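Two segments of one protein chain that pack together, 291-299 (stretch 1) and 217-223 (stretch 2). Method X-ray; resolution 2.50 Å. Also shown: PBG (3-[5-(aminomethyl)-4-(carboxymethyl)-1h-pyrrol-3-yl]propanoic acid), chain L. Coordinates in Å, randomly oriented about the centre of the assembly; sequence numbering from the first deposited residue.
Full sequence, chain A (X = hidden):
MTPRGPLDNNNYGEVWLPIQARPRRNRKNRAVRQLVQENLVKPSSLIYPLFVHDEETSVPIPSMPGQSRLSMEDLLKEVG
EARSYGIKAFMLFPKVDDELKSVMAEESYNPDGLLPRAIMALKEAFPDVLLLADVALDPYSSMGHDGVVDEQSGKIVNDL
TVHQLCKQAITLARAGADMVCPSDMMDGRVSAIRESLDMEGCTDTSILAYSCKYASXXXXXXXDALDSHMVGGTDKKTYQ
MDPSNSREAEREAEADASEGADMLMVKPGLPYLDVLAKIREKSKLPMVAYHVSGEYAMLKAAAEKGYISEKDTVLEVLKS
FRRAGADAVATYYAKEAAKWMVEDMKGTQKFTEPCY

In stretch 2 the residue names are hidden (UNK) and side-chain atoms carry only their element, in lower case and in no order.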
# COMPACT_ATOMS: atom_id res chain seq x y z
N HIS A 291 -21.29 18.17 -14.08
CA HIS A 291 -20.91 18.91 -15.27
C HIS A 291 -21.68 20.23 -15.24
O HIS A 291 -22.85 20.28 -15.65
CB HIS A 291 -21.29 18.08 -16.49
CG HIS A 291 -20.70 18.57 -17.78
ND1 HIS A 291 -21.41 18.57 -18.96
CD2 HIS A 291 -19.47 19.04 -18.07
CE1 HIS A 291 -20.63 19.02 -19.93
NE2 HIS A 291 -19.45 19.31 -19.42
N VAL A 292 -21.04 21.29 -14.74
CA VAL A 292 -21.75 22.48 -14.30
C VAL A 292 -22.06 23.45 -15.42
O VAL A 292 -21.48 23.38 -16.51
CB VAL A 292 -20.97 23.24 -13.22
CG1 VAL A 292 -20.60 22.32 -12.08
CG2 VAL A 292 -19.75 23.94 -13.81
N SER A 293 -22.96 24.39 -15.13
CA SER A 293 -23.49 25.33 -16.10
C SER A 293 -22.40 25.96 -16.96
O SER A 293 -22.55 26.10 -18.16
CB SER A 293 -24.24 26.42 -15.36
OG SER A 293 -23.38 27.17 -14.51
N GLY A 294 -21.31 26.34 -16.34
CA GLY A 294 -20.23 26.99 -17.08
C GLY A 294 -19.59 26.06 -18.08
O GLY A 294 -19.26 26.46 -19.18
N GLU A 295 -19.41 24.81 -17.67
CA GLU A 295 -18.90 23.78 -18.55
C GLU A 295 -19.84 23.56 -19.74
O GLU A 295 -19.38 23.42 -20.85
CB GLU A 295 -18.69 22.47 -17.80
CG GLU A 295 -17.67 22.56 -16.64
CD GLU A 295 -17.52 21.24 -15.94
OE1 GLU A 295 -16.91 20.32 -16.55
OE2 GLU A 295 -18.08 21.12 -14.80
N TYR A 296 -21.14 23.56 -19.46
CA TYR A 296 -22.19 23.45 -20.48
C TYR A 296 -22.14 24.59 -21.49
O TYR A 296 -22.19 24.38 -22.69
CB TYR A 296 -23.58 23.44 -19.78
CG TYR A 296 -24.77 23.35 -20.73
CD1 TYR A 296 -25.19 22.12 -21.25
CD2 TYR A 296 -25.48 24.49 -21.10
CE1 TYR A 296 -26.31 22.04 -22.11
CE2 TYR A 296 -26.56 24.42 -21.93
CZ TYR A 296 -26.97 23.20 -22.46
OH TYR A 296 -28.06 23.16 -23.31
N ALA A 297 -22.00 25.80 -20.98
CA ALA A 297 -21.91 27.01 -21.81
C ALA A 297 -20.71 26.94 -22.75
O ALA A 297 -20.82 27.27 -23.93
CB ALA A 297 -21.83 28.24 -20.94
N MET A 298 -19.58 26.47 -22.25
CA MET A 298 -18.40 26.38 -23.08
C MET A 298 -18.62 25.49 -24.32
O MET A 298 -18.26 25.85 -25.44
CB MET A 298 -17.21 25.89 -22.25
CG MET A 298 -16.54 27.00 -21.46
SD MET A 298 -15.32 26.39 -20.26
CE MET A 298 -14.14 25.61 -21.36
N LEU A 299 -19.21 24.33 -24.08
CA LEU A 299 -19.44 23.35 -25.12
C LEU A 299 -20.37 23.94 -26.15
O LEU A 299 -20.06 23.89 -27.34
CB LEU A 299 -20.06 22.07 -24.54
CG LEU A 299 -19.10 20.90 -24.31
CD1 LEU A 299 -19.73 19.67 -23.67
CD2 LEU A 299 -18.49 20.51 -25.65
N UNK A 217 -15.36 29.49 -10.55
CA UNK A 217 -15.83 30.54 -11.42
C UNK A 217 -16.69 29.99 -12.60
O UNK A 217 -17.14 30.75 -13.44
o UNK A 217 -14.00 30.70 -13.02
c UNK A 217 -14.64 31.36 -11.92
N UNK A 218 -16.92 28.69 -12.63
CA UNK A 218 -17.76 28.08 -13.65
C UNK A 218 -19.25 27.97 -13.30
O UNK A 218 -19.99 27.31 -14.04
c UNK A 218 -17.27 26.66 -13.96
c UNK A 218 -14.79 26.38 -14.03
c UNK A 218 -13.62 26.37 -14.69
c UNK A 218 -15.98 26.63 -14.70
c UNK A 218 -14.76 26.80 -16.75
c UNK A 218 -13.58 26.58 -16.06
c UNK A 218 -15.95 26.83 -16.06
N UNK A 219 -19.68 28.58 -12.19
CA UNK A 219 -21.08 28.54 -11.77
C UNK A 219 -21.90 29.72 -12.27
O UNK A 219 -23.07 29.90 -11.89
c UNK A 219 -20.53 26.19 -9.86
c UNK A 219 -19.79 27.80 -8.33
c UNK A 219 -21.20 28.57 -10.24
c UNK A 219 -19.90 25.21 -9.15
c UNK A 219 -19.19 25.54 -8.01
o UNK A 219 -18.55 24.58 -7.28
c UNK A 219 -19.16 26.84 -7.59
c UNK A 219 -20.47 27.49 -9.48
N UNK A 220 -21.32 30.56 -13.11
CA UNK A 220 -21.95 31.82 -13.46
C UNK A 220 -23.31 31.69 -14.12
O UNK A 220 -24.26 32.37 -13.72
N UNK A 221 -23.41 30.86 -15.17
CA UNK A 221 -24.69 30.72 -15.86
C UNK A 221 -25.79 30.13 -14.98
O UNK A 221 -26.94 30.53 -15.11
c UNK A 221 -24.36 29.81 -17.05
c UNK A 221 -22.90 30.04 -17.29
c UNK A 221 -22.29 30.28 -15.94
N UNK A 222 -25.43 29.23 -14.07
CA UNK A 222 -26.41 28.79 -13.08
C UNK A 222 -26.97 30.01 -12.28
O UNK A 222 -28.19 30.15 -12.10
c UNK A 222 -27.38 26.11 -11.07
c UNK A 222 -27.51 27.64 -8.77
c UNK A 222 -25.78 27.75 -12.15
c UNK A 222 -26.73 28.06 -9.82
c UNK A 222 -28.15 25.66 -10.03
c UNK A 222 -28.26 26.43 -8.88
c UNK A 222 -26.66 27.30 -11.00
N UNK A 223 -26.08 30.90 -11.83
CA UNK A 223 -26.50 32.05 -11.07
C UNK A 223 -27.30 33.06 -11.91
O UNK A 223 -28.08 33.83 -11.36
n UNK A 223 -20.59 32.63 -8.19
c UNK A 223 -25.28 32.72 -10.42
c UNK A 223 -23.33 32.42 -8.87
n UNK A 223 -22.62 31.55 -7.92
c UNK A 223 -24.64 31.86 -9.33
n UNK A 223 -20.75 30.84 -6.76
c UNK A 223 -21.33 31.67 -7.62
CHA PBG L . -26.18 26.45 -4.86
C1A PBG L . -25.81 25.78 -6.15
C2A PBG L . -24.95 26.28 -7.12
C3A PBG L . -24.91 25.32 -8.12
C4A PBG L . -25.67 24.25 -7.69
NA PBG L . -26.23 24.56 -6.52
C5A PBG L . -24.30 27.64 -7.20
C6A PBG L . -23.26 27.95 -6.21
O1A PBG L . -23.23 27.24 -5.18
O2A PBG L . -22.51 28.94 -6.38
C7A PBG L . -24.18 25.45 -9.40
C8A PBG L . -24.50 24.47 -10.46
C9A PBG L . -24.02 24.74 -11.82
O3A PBG L . -24.62 24.19 -12.74
O4A PBG L . -23.28 25.69 -12.11
N1 PBG L . -25.78 25.83 -3.64

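Position 217 carries one carbon and then one oxygen, a short hydroxyl side chain that stays well out of reach of stretch 1. One carbon and a terminal oxygen make it Ser217.

Position 218 has one carbon followed by a ring of six carbons with no heteroatom, pointed toward stretch 1 and lying against its helix from Gly294 to Met298. That is Phe218. Phe218 CE1 sits 3.6 Å from Met298 SD, and the sulfur approaches at the ring edge, near its plane; Val292 CG2 is 3.7 Å from Phe218 CB. The backbone takes part as well: Gly294 N gives a weak hydrogen bond to Phe218 O at 2.8 Å, an amide that the first turn of a helix leaves free. An ideal CB on Gly294 would fall 2.2 Å from Phe218 O, a clash, so glycine is what permits this approach.

Position 219 shows one carbon, then a six-carbon ring bearing one oxygen. Its CB points away from stretch 1, but the ring returns to meet Val292. This is Tyr219, with Tyr219 CE1 4.2 Å from Val292 CG1. It is also the N-cap residue of the second helix.

Position 220 has no side-chain atoms, hence Gly220, which opens that helix.

At position 221, three carbons close a ring onto the backbone nitrogen, and the ring meets Ser293, Gly294 and Ala297. This is Pro221. In the first turn of a helix, proline's lack of an amide hydrogen costs little. Pro221 CG lies 4.2 Å from Ala297 CB, and Pro221 CD is 4.0 Å from Gly294 CA, so small residues face the ring.

Position 222 again has one carbon and a plain six-carbon ring; the first carbon nears Ser293 OG, while the ring leads away from stretch 1. It is Phe222, one ring face against the PBG pyrrole, with PBG C2A over it. Its backbone stays close, Phe222 N donating a weak hydrogen bond to Ser293 OG at 2.9 Å.

Position 223 has three carbons, a nitrogen, and a carbon carrying two more nitrogens, and does not touch stretch 1. It is Arg223; Arg223 NH2 donates to PBG O2A at 2.6 Å.

The contact joins two helix starts. Phe218 and Pro221 supply apolar packing, while Gly294 lets the backbones close in. Ser293 links protein and ligand: Ser293 OG accepts from Phe222 N and donates to PBG O4A at 2.8 Å, and Ser293 N donates to PBG O3A at 2.9 Å. With Arg223 holding the other carboxylate, the two stretches grip both acid arms of one ligand.

Stretch 2, residues 217-223: SFYGPFR
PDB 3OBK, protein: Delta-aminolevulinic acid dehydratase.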